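Local coordinates for topoisomerase I-like protein (Leishmania donovani, PDB 2B9S) that relaxes supercoiled DNA as a subunit of a heterodimeric type IB topoisomerase, probably by cutting and rejoining one strand through a transient covalent link, at residues D[27-31]-D[136-140]; D[59-63]-D[81-85]; D[212-216]-D[228-232]. All blocks are in the same frame, centred on the assembly; numbering follows the deposited sequence.

Contact 1: residues D[27-31]-D[136-140]; sequences HNGVL and EAEPY
Leu31 and Tyr140 pack together where the loop following strand 25-26 runs past helix 125-137, a loop packed on the C-terminal end of a helix within the DNA-binding fragment of this type IB topoisomerase. The phenol ring of Tyr140 lies at the middle of it. With chi1 at -56°, its CG sits beside its own backbone N, and the ring reaches across to the carbonyls of the loop. CB of Leu31 lies over one face of the ring, near the rim and 4.0 Å from Tyr140 CD2, while CB of the preceding Pro139 takes the opposite face. At the edge come the carbonyl oxygens of Asn28 and Gly29, close to the ring plane; Asn28 O is 3.2 Å from Tyr140 CE1, so the weakly positive ring hydrogens point at carbonyl oxygens.

Leu31 has its CG anti to the backbone N (chi1 -177°), which carries its two methyls to the helix end. There CD1 meets CG of Glu136 at 3.7 Å, the two side chains crossing nearly at right angles, and CD2 rests on Ala137, 3.9 Å from its CA. The backbone of Leu31 is also bonded to Phe155 and Val157, so the loop is tied to a neighbouring segment of the chain as well.

Asn28 turns its amide toward the carbonyl of Pro139, but the modelled separation is too short for the details of that bond to be trusted. Behind it, Gly29 N donates to ND1 of His27 in the imidazole plane, while NE2 bonds to Asn187 O, consistent with a neutral ring protonated on NE2. One water joins the two backbones, donating to Gly29 O at 2.7 Å and to Tyr140 O at 2.8 Å.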
ATOM      1  N   HIS D  27      13.394  -3.776  21.600  1.00 29.09           N
ATOM      2  CA  HIS D  27      13.483  -4.586  20.381  1.00 28.75           C
ATOM      3  C   HIS D  27      14.937  -4.755  19.999  1.00 28.88           C
ATOM      4  O   HIS D  27      15.803  -4.060  20.516  1.00 29.99           O
ATOM      5  CB  HIS D  27      12.660  -3.969  19.218  1.00 27.11           C
ATOM      6  CG  HIS D  27      13.144  -2.618  18.777  1.00 26.39           C
ATOM      7  ND1 HIS D  27      14.137  -2.451  17.831  1.00 23.45           N
ATOM      8  CD2 HIS D  27      12.775  -1.371  19.165  1.00 23.96           C
ATOM      9  CE1 HIS D  27      14.364  -1.161  17.663  1.00 23.98           C
ATOM     10  NE2 HIS D  27      13.549  -0.484  18.456  1.00 24.34           N
ATOM     11  N   ASN D  28      15.189  -5.679  19.083  1.00 31.83           N
ATOM     12  CA  ASN D  28      16.541  -6.040  18.664  1.00 34.92           C
ATOM     13  C   ASN D  28      17.014  -5.462  17.325  1.00 34.37           C
ATOM     14  O   ASN D  28      18.004  -5.936  16.773  1.00 34.29           O
ATOM     15  CB  ASN D  28      16.643  -7.568  18.613  1.00 37.59           C
ATOM     16  CG  ASN D  28      16.473  -8.204  19.979  1.00 38.76           C
ATOM     17  OD1 ASN D  28      17.102  -7.780  20.947  1.00 40.57           O
ATOM     18  ND2 ASN D  28      15.636  -9.213  20.064  1.00 38.05           N
ATOM     19  N   GLY D  29      16.305  -4.457  16.808  1.00 33.48           N
ATOM     20  CA  GLY D  29      16.677  -3.807  15.550  1.00 30.46           C
ATOM     21  C   GLY D  29      16.267  -4.603  14.329  1.00 29.27           C
ATOM     22  O   GLY D  29      15.205  -5.221  14.301  1.00 29.34           O
ATOM     23  N   VAL D  30      17.137  -4.622  13.332  1.00 29.51           N
ATOM     24  CA  VAL D  30      16.776  -5.090  11.996  1.00 29.34           C
ATOM     25  C   VAL D  30      17.680  -6.196  11.474  1.00 29.33           C
ATOM     26  O   VAL D  30      18.845  -6.272  11.849  1.00 29.09           O
ATOM     27  CB  VAL D  30      16.768  -3.905  10.993  1.00 29.39           C
ATOM     28  CG1 VAL D  30      15.647  -2.909  11.362  1.00 28.42           C
ATOM     29  CG2 VAL D  30      18.138  -3.204  10.945  1.00 25.30           C
ATOM     30  N   LEU D  31      17.131  -7.051  10.612  1.00 29.21           N
ATOM     31  CA  LEU D  31      17.916  -8.091   9.948  1.00 28.07           C
ATOM     32  C   LEU D  31      18.370  -7.601   8.565  1.00 28.69           C
ATOM     33  O   LEU D  31      17.549  -7.373   7.668  1.00 30.00           O
ATOM     34  CB  LEU D  31      17.137  -9.424   9.881  1.00 27.21           C
ATOM     35  CG  LEU D  31      17.804 -10.693   9.285  1.00 28.74           C
ATOM     36  CD1 LEU D  31      19.178 -10.997   9.882  1.00 28.48           C
ATOM     37  CD2 LEU D  31      16.918 -11.924   9.371  1.00 27.80           C
ATOM     38  N   GLU D 136      17.944 -17.321  12.393  1.00 54.99           N
ATOM     39  CA  GLU D 136      18.604 -16.051  12.166  1.00 53.88           C
ATOM     40  C   GLU D 136      17.639 -14.903  12.390  1.00 51.21           C
ATOM     41  O   GLU D 136      17.996 -13.885  12.957  1.00 51.57           O
ATOM     42  CB  GLU D 136      19.210 -15.988  10.768  1.00 55.26           C
ATOM     43  CG  GLU D 136      19.718 -14.610  10.395  1.00 58.40           C
ATOM     44  CD  GLU D 136      21.012 -14.637   9.615  1.00 60.73           C
ATOM     45  OE1 GLU D 136      21.143 -15.477   8.711  1.00 62.79           O
ATOM     46  OE2 GLU D 136      21.901 -13.816   9.906  1.00 61.52           O
ATOM     47  N   ALA D 137      16.409 -15.102  11.946  1.00 47.71           N
ATOM     48  CA  ALA D 137      15.326 -14.138  12.099  1.00 45.82           C
ATOM     49  C   ALA D 137      14.709 -14.057  13.509  1.00 45.88           C
ATOM     50  O   ALA D 137      14.093 -13.044  13.854  1.00 45.28           O
ATOM     51  CB  ALA D 137      14.230 -14.433  11.065  1.00 43.70           C
ATOM     52  N   GLU D 138      14.868 -15.109  14.319  1.00 46.28           N
ATOM     53  CA  GLU D 138      14.145 -15.216  15.606  1.00 44.02           C
ATOM     54  C   GLU D 138      14.339 -14.047  16.590  1.00 41.31           C
ATOM     55  O   GLU D 138      13.360 -13.585  17.165  1.00 38.79           O
ATOM     56  CB  GLU D 138      14.364 -16.581  16.295  1.00 46.97           C
ATOM     57  CG  GLU D 138      13.450 -16.840  17.523  1.00 49.33           C
ATOM     58  CD  GLU D 138      11.942 -16.943  17.181  1.00 52.09           C
ATOM     59  OE1 GLU D 138      11.597 -17.280  16.030  1.00 52.30           O
ATOM     60  OE2 GLU D 138      11.092 -16.691  18.074  1.00 54.16           O
ATOM     61  N   PRO D 139      15.585 -13.555  16.777  1.00 39.49           N
ATOM     62  CA  PRO D 139      15.742 -12.401  17.668  1.00 39.55           C
ATOM     63  C   PRO D 139      15.046 -11.114  17.177  1.00 40.97           C
ATOM     64  O   PRO D 139      14.990 -10.138  17.930  1.00 41.92           O
ATOM     65  CB  PRO D 139      17.256 -12.164  17.687  1.00 40.31           C
ATOM     66  CG  PRO D 139      17.868 -13.397  17.148  1.00 40.52           C
ATOM     67  CD  PRO D 139      16.877 -13.993  16.221  1.00 40.24           C
ATOM     68  N   TYR D 140      14.523 -11.118  15.941  1.00 38.15           N
ATOM     69  CA  TYR D 140      14.009  -9.909  15.305  1.00 36.56           C
ATOM     70  C   TYR D 140      12.503  -9.922  15.091  1.00 37.14           C
ATOM     71  O   TYR D 140      11.911  -8.876  14.763  1.00 37.46           O
ATOM     72  CB  TYR D 140      14.715  -9.663  13.967  1.00 34.62           C
ATOM     73  CG  TYR D 140      16.221  -9.570  14.083  1.00 32.93           C
ATOM     74  CD1 TYR D 140      16.824  -8.409  14.556  1.00 31.42           C
ATOM     75  CD2 TYR D 140      17.035 -10.646  13.714  1.00 31.38           C
ATOM     76  CE1 TYR D 140      18.199  -8.303  14.659  1.00 30.89           C
ATOM     77  CE2 TYR D 140      18.415 -10.564  13.810  1.00 31.14           C
ATOM     78  CZ  TYR D 140      18.992  -9.394  14.292  1.00 33.57           C
ATOM     79  OH  TYR D 140      20.363  -9.300  14.400  1.00 33.67           O
TER
HETATM   80  O   HOH W   1      12.862  -6.236  15.203  1.00 23.42           O

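Contact 2: residues D[59-63]-D[81-85]; sequences VATMF and FFESW
Phe81 pushes its ring into the hollow between Val59 and Phe63, one turn apart on the facing helix, in an antiparallel helix pair formed by helices 54-64 and 75-89. The two short axes pass 10.5 Å apart at 167°, and large aromatic side chains fill the space between them. Phe63 closes one end of the hollow: its CB sits over the face of Phe81, 3.6 Å from the ring centroid, in a CH-pi contact, and its own ring continues as an offset stack with planes only 5° apart. At the other end Val59 supplies the bump. Because its CG1 is anti to the backbone N (chi1 178°), that methyl juts into the notch between the two aromatics of the opposite helix, 4.0 Å from Phe81 CE1 and 3.8 Å from Trp85 CD1.

The small side chain of Ala60 leaves a shallow dip that the indole of Trp85 occupies, with Ala60 CB 3.7 Å from Trp85 CZ2. The face of the indole turned to Ala60 CA also receives CZ of Phe81, so the aromatics form a continuous layer. Beyond the pair, Tyr72 stacks on Phe63 and Phe104 meets it edge-to-face. The buried indole NE1 is satisfied by Glu56 O, while Val59 O lies near the Phe81 ring plane, 3.4 Å from CE1.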
ATOM      1  N   VAL D  59      25.148  -5.157  -9.756  1.00 19.94           N
ATOM      2  CA  VAL D  59      24.149  -4.373 -10.476  1.00 22.55           C
ATOM      3  C   VAL D  59      23.865  -4.909 -11.894  1.00 22.44           C
ATOM      4  O   VAL D  59      22.705  -4.979 -12.312  1.00 25.03           O
ATOM      5  CB  VAL D  59      24.481  -2.858 -10.428  1.00 22.93           C
ATOM      6  CG1 VAL D  59      23.464  -2.017 -11.221  1.00 21.51           C
ATOM      7  CG2 VAL D  59      24.505  -2.393  -8.975  1.00 23.35           C
ATOM      8  N   ALA D  60      24.913  -5.315 -12.608  1.00 21.38           N
ATOM      9  CA  ALA D  60      24.781  -6.068 -13.870  1.00 21.82           C
ATOM     10  C   ALA D  60      23.919  -7.323 -13.722  1.00 21.08           C
ATOM     11  O   ALA D  60      23.097  -7.622 -14.574  1.00 22.33           O
ATOM     12  CB  ALA D  60      26.185  -6.441 -14.430  1.00 19.26           C
ATOM     13  N   THR D  61      24.120  -8.059 -12.628  1.00 23.43           N
ATOM     14  CA  THR D  61      23.432  -9.323 -12.375  1.00 21.69           C
ATOM     15  C   THR D  61      21.948  -9.073 -12.127  1.00 20.37           C
ATOM     16  O   THR D  61      21.122  -9.882 -12.496  1.00 22.36           O
ATOM     17  CB  THR D  61      24.092 -10.116 -11.158  1.00 22.25           C
ATOM     18  OG1 THR D  61      25.487 -10.329 -11.418  1.00 20.09           O
ATOM     19  CG2 THR D  61      23.424 -11.481 -10.899  1.00 17.78           C
ATOM     20  N   MET D  62      21.626  -7.969 -11.470  1.00 22.30           N
ATOM     21  CA  MET D  62      20.240  -7.583 -11.186  1.00 23.20           C
ATOM     22  C   MET D  62      19.379  -7.504 -12.466  1.00 21.91           C
ATOM     23  O   MET D  62      18.284  -8.054 -12.525  1.00 22.93           O
ATOM     24  CB  MET D  62      20.220  -6.240 -10.463  1.00 23.48           C
ATOM     25  CG  MET D  62      20.516  -6.286  -8.999  1.00 22.57           C
ATOM     26  SD  MET D  62      20.729  -4.602  -8.390  1.00 24.77           S
ATOM     27  CE  MET D  62      21.416  -5.014  -6.765  1.00 22.95           C
ATOM     28  N   PHE D  63      19.916  -6.839 -13.476  1.00 22.83           N
ATOM     29  CA  PHE D  63      19.344  -6.723 -14.812  1.00 25.11           C
ATOM     30  C   PHE D  63      19.362  -8.035 -15.615  1.00 27.15           C
ATOM     31  O   PHE D  63      18.316  -8.472 -16.120  1.00 28.23           O
ATOM     32  CB  PHE D  63      20.135  -5.642 -15.567  1.00 24.80           C
ATOM     33  CG  PHE D  63      19.585  -5.296 -16.946  1.00 25.14           C
ATOM     34  CD1 PHE D  63      18.385  -4.596 -17.087  1.00 24.10           C
ATOM     35  CD2 PHE D  63      20.286  -5.650 -18.093  1.00 25.37           C
ATOM     36  CE1 PHE D  63      17.889  -4.262 -18.342  1.00 24.13           C
ATOM     37  CE2 PHE D  63      19.792  -5.310 -19.371  1.00 25.79           C
ATOM     38  CZ  PHE D  63      18.597  -4.613 -19.485  1.00 24.77           C
ATOM     39  N   PHE D  81      18.180   1.745 -15.514  1.00 23.80           N
ATOM     40  CA  PHE D  81      19.211   0.771 -15.141  1.00 23.98           C
ATOM     41  C   PHE D  81      20.608   1.177 -15.633  1.00 23.91           C
ATOM     42  O   PHE D  81      21.562   1.183 -14.855  1.00 24.12           O
ATOM     43  CB  PHE D  81      18.875  -0.649 -15.634  1.00 22.73           C
ATOM     44  CG  PHE D  81      20.108  -1.521 -15.802  1.00 23.27           C
ATOM     45  CD1 PHE D  81      20.762  -2.068 -14.672  1.00 23.46           C
ATOM     46  CD2 PHE D  81      20.670  -1.725 -17.078  1.00 20.50           C
ATOM     47  CE1 PHE D  81      21.940  -2.825 -14.817  1.00 21.40           C
ATOM     48  CE2 PHE D  81      21.822  -2.466 -17.229  1.00 20.16           C
ATOM     49  CZ  PHE D  81      22.460  -3.030 -16.094  1.00 22.62           C
ATOM     50  N   PHE D  82      20.715   1.506 -16.923  1.00 24.89           N
ATOM     51  CA  PHE D  82      21.993   1.802 -17.573  1.00 25.40           C
ATOM     52  C   PHE D  82      22.645   3.052 -16.979  1.00 26.07           C
ATOM     53  O   PHE D  82      23.864   3.091 -16.790  1.00 24.87           O
ATOM     54  CB  PHE D  82      21.825   1.915 -19.115  1.00 26.37           C
ATOM     55  CG  PHE D  82      23.146   1.925 -19.889  1.00 24.63           C
ATOM     56  CD1 PHE D  82      23.957   0.785 -19.932  1.00 23.41           C
ATOM     57  CD2 PHE D  82      23.566   3.068 -20.560  1.00 22.32           C
ATOM     58  CE1 PHE D  82      25.170   0.787 -20.630  1.00 23.08           C
ATOM     59  CE2 PHE D  82      24.784   3.092 -21.256  1.00 23.51           C
ATOM     60  CZ  PHE D  82      25.590   1.942 -21.292  1.00 23.92           C
ATOM     61  N   GLU D  83      21.827   4.058 -16.666  1.00 26.90           N
ATOM     62  CA  GLU D  83      22.308   5.266 -16.003  1.00 26.87           C
ATOM     63  C   GLU D  83      22.821   4.950 -14.605  1.00 26.05           C
ATOM     64  O   GLU D  83      23.907   5.368 -14.243  1.00 28.72           O
ATOM     65  CB  GLU D  83      21.213   6.373 -15.969  1.00 26.93           C
ATOM     66  N   SER D  84      22.057   4.183 -13.838  1.00 26.11           N
ATOM     67  CA  SER D  84      22.489   3.732 -12.519  1.00 26.65           C
ATOM     68  C   SER D  84      23.792   2.941 -12.577  1.00 26.28           C
ATOM     69  O   SER D  84      24.703   3.193 -11.786  1.00 25.71           O
ATOM     70  CB  SER D  84      21.403   2.900 -11.827  1.00 28.77           C
ATOM     71  OG  SER D  84      20.335   3.717 -11.372  1.00 31.55           O
ATOM     72  N   TRP D  85      23.871   2.007 -13.524  1.00 24.66           N
ATOM     73  CA  TRP D  85      25.020   1.122 -13.675  1.00 25.05           C
ATOM     74  C   TRP D  85      26.286   1.883 -14.073  1.00 26.25           C
ATOM     75  O   TRP D  85      27.358   1.647 -13.509  1.00 28.19           O
ATOM     76  CB  TRP D  85      24.700   0.023 -14.689  1.00 23.11           C
ATOM     77  CG  TRP D  85      25.691  -1.088 -14.739  1.00 22.58           C
ATOM     78  CD1 TRP D  85      26.360  -1.656 -13.679  1.00 21.83           C
ATOM     79  CD2 TRP D  85      26.123  -1.796 -15.910  1.00 23.32           C
ATOM     80  NE1 TRP D  85      27.186  -2.656 -14.125  1.00 21.69           N
ATOM     81  CE2 TRP D  85      27.063  -2.766 -15.485  1.00 22.19           C
ATOM     82  CE3 TRP D  85      25.829  -1.684 -17.286  1.00 22.53           C
ATOM     83  CZ2 TRP D  85      27.689  -3.645 -16.383  1.00 24.05           C
ATOM     84  CZ3 TRP D  85      26.467  -2.553 -18.177  1.00 22.92           C
ATOM     85  CH2 TRP D  85      27.378  -3.525 -17.722  1.00 22.45           C
TER

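Contact 3: residues D[212-216]-D[228-232]; sequences VTWLA and YVMLA. With nucleotides of chain A.
Trp214 holds its CG between its backbone N and carbonyl carbon (chi1 54°), while Tyr228 sets its own beside the backbone N (chi1 -57°); together these turns lay the phenol against the indole. CD1 of Tyr228 comes over one face of the indole, 3.4 Å from Trp214 CG, with the planes inclined at 49°, and CG2 of Val212 takes the opposite face. The phenol hydroxyl runs on to the DNA, donating to OP2 of DA7 of chain A at 2.8 Å, with that oxygen in the plane of the ring. Thr213 grips the next phosphate twice: its N reaches OP2 of DC8 of chain A at 2.9 Å and its OG1 reaches the same oxygen at 2.7 Å. The two segments thus hold successive phosphates of one strand, a mode of binding that does not depend on base sequence; the Tyr228 ring also packs on the sugar of DA7 of chain A.

Beneath, Leu215 N donates almost straight to Val229 O at 2.9 Å, and Val229 N donates to Ala216 O. A water links Thr213 O with Leu231 N. This junction stands where strands 216-219 and 226-229 meet at the margin of their sheet, with strand 185-187 next to Val212 and Trp214, strand 142-145 against Leu215 and Leu231, and helix 236-266 packed on Thr213, Met230 and Leu231.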
ATOM      1  N   VAL D 212       5.577   8.196  18.320  1.00 25.80           N
ATOM      2  CA  VAL D 212       5.550   7.393  17.078  1.00 25.41           C
ATOM      3  C   VAL D 212       5.533   5.879  17.359  1.00 26.11           C
ATOM      4  O   VAL D 212       5.814   5.463  18.483  1.00 27.50           O
ATOM      5  CB  VAL D 212       6.676   7.825  16.028  1.00 22.92           C
ATOM      6  CG1 VAL D 212       6.526   9.314  15.666  1.00 20.09           C
ATOM      7  CG2 VAL D 212       8.097   7.517  16.523  1.00 18.36           C
ATOM      8  N   THR D 213       5.211   5.074  16.338  1.00 26.06           N
ATOM      9  CA  THR D 213       4.947   3.627  16.478  1.00 25.38           C
ATOM     10  C   THR D 213       5.972   2.764  15.740  1.00 25.64           C
ATOM     11  O   THR D 213       5.815   1.533  15.641  1.00 24.64           O
ATOM     12  CB  THR D 213       3.564   3.206  15.905  1.00 26.16           C
ATOM     13  OG1 THR D 213       3.543   3.422  14.485  1.00 28.77           O
ATOM     14  CG2 THR D 213       2.427   3.953  16.541  1.00 25.81           C
ATOM     15  N   TRP D 214       6.996   3.408  15.182  1.00 25.34           N
ATOM     16  CA  TRP D 214       7.993   2.702  14.389  1.00 23.35           C
ATOM     17  C   TRP D 214       9.249   2.403  15.184  1.00 24.47           C
ATOM     18  O   TRP D 214       9.584   3.152  16.118  1.00 24.92           O
ATOM     19  CB  TRP D 214       8.329   3.469  13.101  1.00 21.04           C
ATOM     20  CG  TRP D 214       8.754   4.917  13.223  1.00 19.53           C
ATOM     21  CD1 TRP D 214       7.950   6.024  13.079  1.00 18.44           C
ATOM     22  CD2 TRP D 214      10.101   5.425  13.395  1.00 18.07           C
ATOM     23  NE1 TRP D 214       8.709   7.171  13.195  1.00 17.67           N
ATOM     24  CE2 TRP D 214      10.024   6.828  13.377  1.00 16.80           C
ATOM     25  CE3 TRP D 214      11.351   4.825  13.572  1.00 17.30           C
ATOM     26  CZ2 TRP D 214      11.145   7.639  13.541  1.00 20.46           C
ATOM     27  CZ3 TRP D 214      12.461   5.624  13.727  1.00 18.60           C
ATOM     28  CH2 TRP D 214      12.358   7.017  13.702  1.00 19.53           C
ATOM     29  N   LEU D 215       9.934   1.314  14.816  1.00 22.41           N
ATOM     30  CA  LEU D 215      11.120   0.860  15.549  1.00 23.08           C
ATOM     31  C   LEU D 215      12.408   1.254  14.836  1.00 23.66           C
ATOM     32  O   LEU D 215      13.486   1.347  15.452  1.00 25.58           O
ATOM     33  CB  LEU D 215      11.104  -0.669  15.756  1.00 22.26           C
ATOM     34  CG  LEU D 215       9.796  -1.361  16.142  1.00 23.93           C
ATOM     35  CD1 LEU D 215       9.975  -2.887  16.409  1.00 23.19           C
ATOM     36  CD2 LEU D 215       9.113  -0.678  17.308  1.00 23.22           C
ATOM     37  N   ALA D 216      12.307   1.457  13.529  1.00 23.07           N
ATOM     38  CA  ALA D 216      13.445   1.871  12.722  1.00 22.65           C
ATOM     39  C   ALA D 216      12.967   2.568  11.443  1.00 23.34           C
ATOM     40  O   ALA D 216      11.829   2.358  11.001  1.00 22.26           O
ATOM     41  CB  ALA D 216      14.363   0.657  12.411  1.00 20.54           C
ATOM     42  N   TYR D 228       9.789   2.413   7.106  1.00 24.75           N
ATOM     43  CA  TYR D 228       9.696   2.149   8.540  1.00 24.58           C
ATOM     44  C   TYR D 228       9.503   0.698   8.828  1.00 25.62           C
ATOM     45  O   TYR D 228       8.741   0.016   8.141  1.00 25.83           O
ATOM     46  CB  TYR D 228       8.504   2.855   9.162  1.00 22.26           C
ATOM     47  CG  TYR D 228       8.494   4.331   8.973  1.00 22.63           C
ATOM     48  CD1 TYR D 228       9.127   5.163   9.885  1.00 20.24           C
ATOM     49  CD2 TYR D 228       7.804   4.912   7.894  1.00 21.66           C
ATOM     50  CE1 TYR D 228       9.115   6.499   9.724  1.00 20.43           C
ATOM     51  CE2 TYR D 228       7.810   6.265   7.726  1.00 20.20           C
ATOM     52  CZ  TYR D 228       8.457   7.048   8.646  1.00 19.73           C
ATOM     53  OH  TYR D 228       8.435   8.408   8.502  1.00 21.41           O
ATOM     54  N   VAL D 229      10.199   0.240   9.861  1.00 27.22           N
ATOM     55  CA  VAL D 229       9.889  -1.024  10.501  1.00 27.40           C
ATOM     56  C   VAL D 229       8.783  -0.771  11.525  1.00 27.71           C
ATOM     57  O   VAL D 229       8.932   0.039  12.441  1.00 29.30           O
ATOM     58  CB  VAL D 229      11.122  -1.619  11.183  1.00 25.94           C
ATOM     59  CG1 VAL D 229      10.770  -2.939  11.838  1.00 24.96           C
ATOM     60  CG2 VAL D 229      12.251  -1.795  10.182  1.00 23.65           C
ATOM     61  N   MET D 230       7.662  -1.449  11.340  1.00 30.53           N
ATOM     62  CA  MET D 230       6.499  -1.287  12.220  1.00 32.61           C
ATOM     63  C   MET D 230       5.966  -2.652  12.708  1.00 32.02           C
ATOM     64  O   MET D 230       6.427  -3.707  12.246  1.00 32.02           O
ATOM     65  CB  MET D 230       5.422  -0.436  11.504  1.00 33.62           C
ATOM     66  CG  MET D 230       5.797   1.085  11.437  1.00 33.32           C
ATOM     67  SD  MET D 230       4.467   2.128  10.852  1.00 37.49           S
ATOM     68  CE  MET D 230       5.169   3.796  10.690  1.00 34.09           C
ATOM     69  N   LEU D 231       5.000  -2.636  13.631  1.00 32.41           N
ATOM     70  CA  LEU D 231       4.440  -3.889  14.194  1.00 31.05           C
ATOM     71  C   LEU D 231       3.532  -4.629  13.219  1.00 28.76           C
ATOM     72  O   LEU D 231       3.055  -4.046  12.261  1.00 27.93           O
ATOM     73  CB  LEU D 231       3.732  -3.652  15.545  1.00 31.70           C
ATOM     74  CG  LEU D 231       4.530  -3.057  16.719  1.00 32.39           C
ATOM     75  CD1 LEU D 231       3.835  -3.317  18.038  1.00 33.39           C
ATOM     76  CD2 LEU D 231       5.940  -3.581  16.790  1.00 32.34           C
ATOM     77  N   ALA D 232       3.350  -5.927  13.451  1.00 27.10           N
ATOM     78  CA  ALA D 232       2.471  -6.763  12.648  1.00 27.90           C
ATOM     79  C   ALA D 232       1.012  -6.391  12.909  1.00 28.03           C
ATOM     80  O   ALA D 232       0.698  -5.840  13.956  1.00 28.77           O
ATOM     81  CB  ALA D 232       2.719  -8.237  12.959  1.00 27.40           C
TER
ATOM     82  P    DA A   7       8.440  10.499  11.630  1.00 25.09           P
ATOM     83  OP1  DA A   7       8.693  10.759  13.066  1.00 28.71           O
ATOM     84  OP2  DA A   7       9.384   9.723  10.801  1.00 25.08           O
ATOM     85  O5'  DA A   7       7.029   9.795  11.528  1.00 24.86           O
ATOM     86  C5'  DA A   7       5.880  10.429  12.029  1.00 23.51           C
ATOM     87  C4'  DA A   7       4.653   9.617  11.670  1.00 23.37           C
ATOM     88  O4'  DA A   7       4.247   9.985  10.331  1.00 21.46           O
ATOM     89  C3'  DA A   7       4.776   8.088  11.660  1.00 22.38           C
ATOM     90  O3'  DA A   7       3.500   7.585  12.001  1.00 26.72           O
ATOM     91  C2'  DA A   7       4.944   7.765  10.200  1.00 20.86           C
ATOM     92  C1'  DA A   7       3.968   8.801   9.629  1.00 19.48           C
ATOM     93  N9   DA A   7       4.137   9.017   8.188  1.00 19.68           N
ATOM     94  C8   DA A   7       5.327   9.038   7.529  1.00 18.06           C
ATOM     95  N7   DA A   7       5.190   9.234   6.255  1.00 18.41           N
ATOM     96  C5   DA A   7       3.844   9.330   6.049  1.00 15.33           C
ATOM     97  C6   DA A   7       3.099   9.539   4.886  1.00 16.01           C
ATOM     98  N6   DA A   7       3.667   9.674   3.677  1.00 16.84           N
ATOM     99  N1   DA A   7       1.762   9.583   5.016  1.00 15.82           N
ATOM    100  C2   DA A   7       1.225   9.464   6.237  1.00 16.54           C
ATOM    101  N3   DA A   7       1.838   9.246   7.400  1.00 16.07           N
ATOM    102  C4   DA A   7       3.162   9.194   7.236  1.00 17.40           C
ATOM    103  P    DC A   8       3.119   6.872  13.370  1.00 25.69           P
ATOM    104  OP1  DC A   8       2.655   7.887  14.295  1.00 26.89           O
ATOM    105  OP2  DC A   8       4.237   5.982  13.800  1.00 25.14           O
ATOM    106  O5'  DC A   8       2.061   5.795  12.837  1.00 28.02           O
ATOM    107  C5'  DC A   8       0.745   6.013  12.507  1.00 29.40           C
ATOM    108  C4'  DC A   8       0.422   5.783  11.019  1.00 26.90           C
ATOM    109  O4'  DC A   8       1.404   6.278  10.088  1.00 23.57           O
ATOM    110  C3'  DC A   8       0.137   4.401  10.466  1.00 26.49           C
ATOM    111  O3'  DC A   8      -1.078   3.894  11.041  1.00 28.34           O
ATOM    112  C2'  DC A   8      -0.087   4.805   9.005  1.00 23.61           C
ATOM    113  C1'  DC A   8       0.768   6.066   8.841  1.00 21.56           C
ATOM    114  N1   DC A   8       1.763   5.926   7.723  1.00 20.32           N
ATOM    115  C2   DC A   8       1.311   6.152   6.412  1.00 18.57           C
ATOM    116  O2   DC A   8       0.129   6.472   6.225  1.00 19.12           O
ATOM    117  N3   DC A   8       2.183   6.019   5.381  1.00 17.00           N
ATOM    118  C4   DC A   8       3.456   5.670   5.614  1.00 18.89           C
ATOM    119  N4   DC A   8       4.254   5.569   4.545  1.00 19.19           N
ATOM    120  C5   DC A   8       3.948   5.416   6.948  1.00 19.13           C
ATOM    121  C6   DC A   8       3.067   5.547   7.966  1.00 18.71           C
TER
HETATM  122  O   HOH W   2       4.138  -0.215  14.652  1.00 16.62           O

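From the N terminus, the loop at 27-31 opens first and contact 1 closes it only at 136-140, at the end of helix 125-137. Contact 2 falls wholly within that span, closing a short hairpin between helices 54-64 and 75-89; it stays apart, its nearest atoms about 15 Å from contact 1. Contact 3 follows in series, a short closure around strands 216-219 and 226-229. No closures cross. Contacts 1 and 3 do touch: Val30 packs on Ala216 and Val229, and His27 lies against Leu215. This joins the early loop to the segments whose Thr213 and Tyr228 bind the DNA backbone, while contact 2 ties its two helices together elsewhere in the DNA-binding fragment, beside strands 161-162 and 175-176.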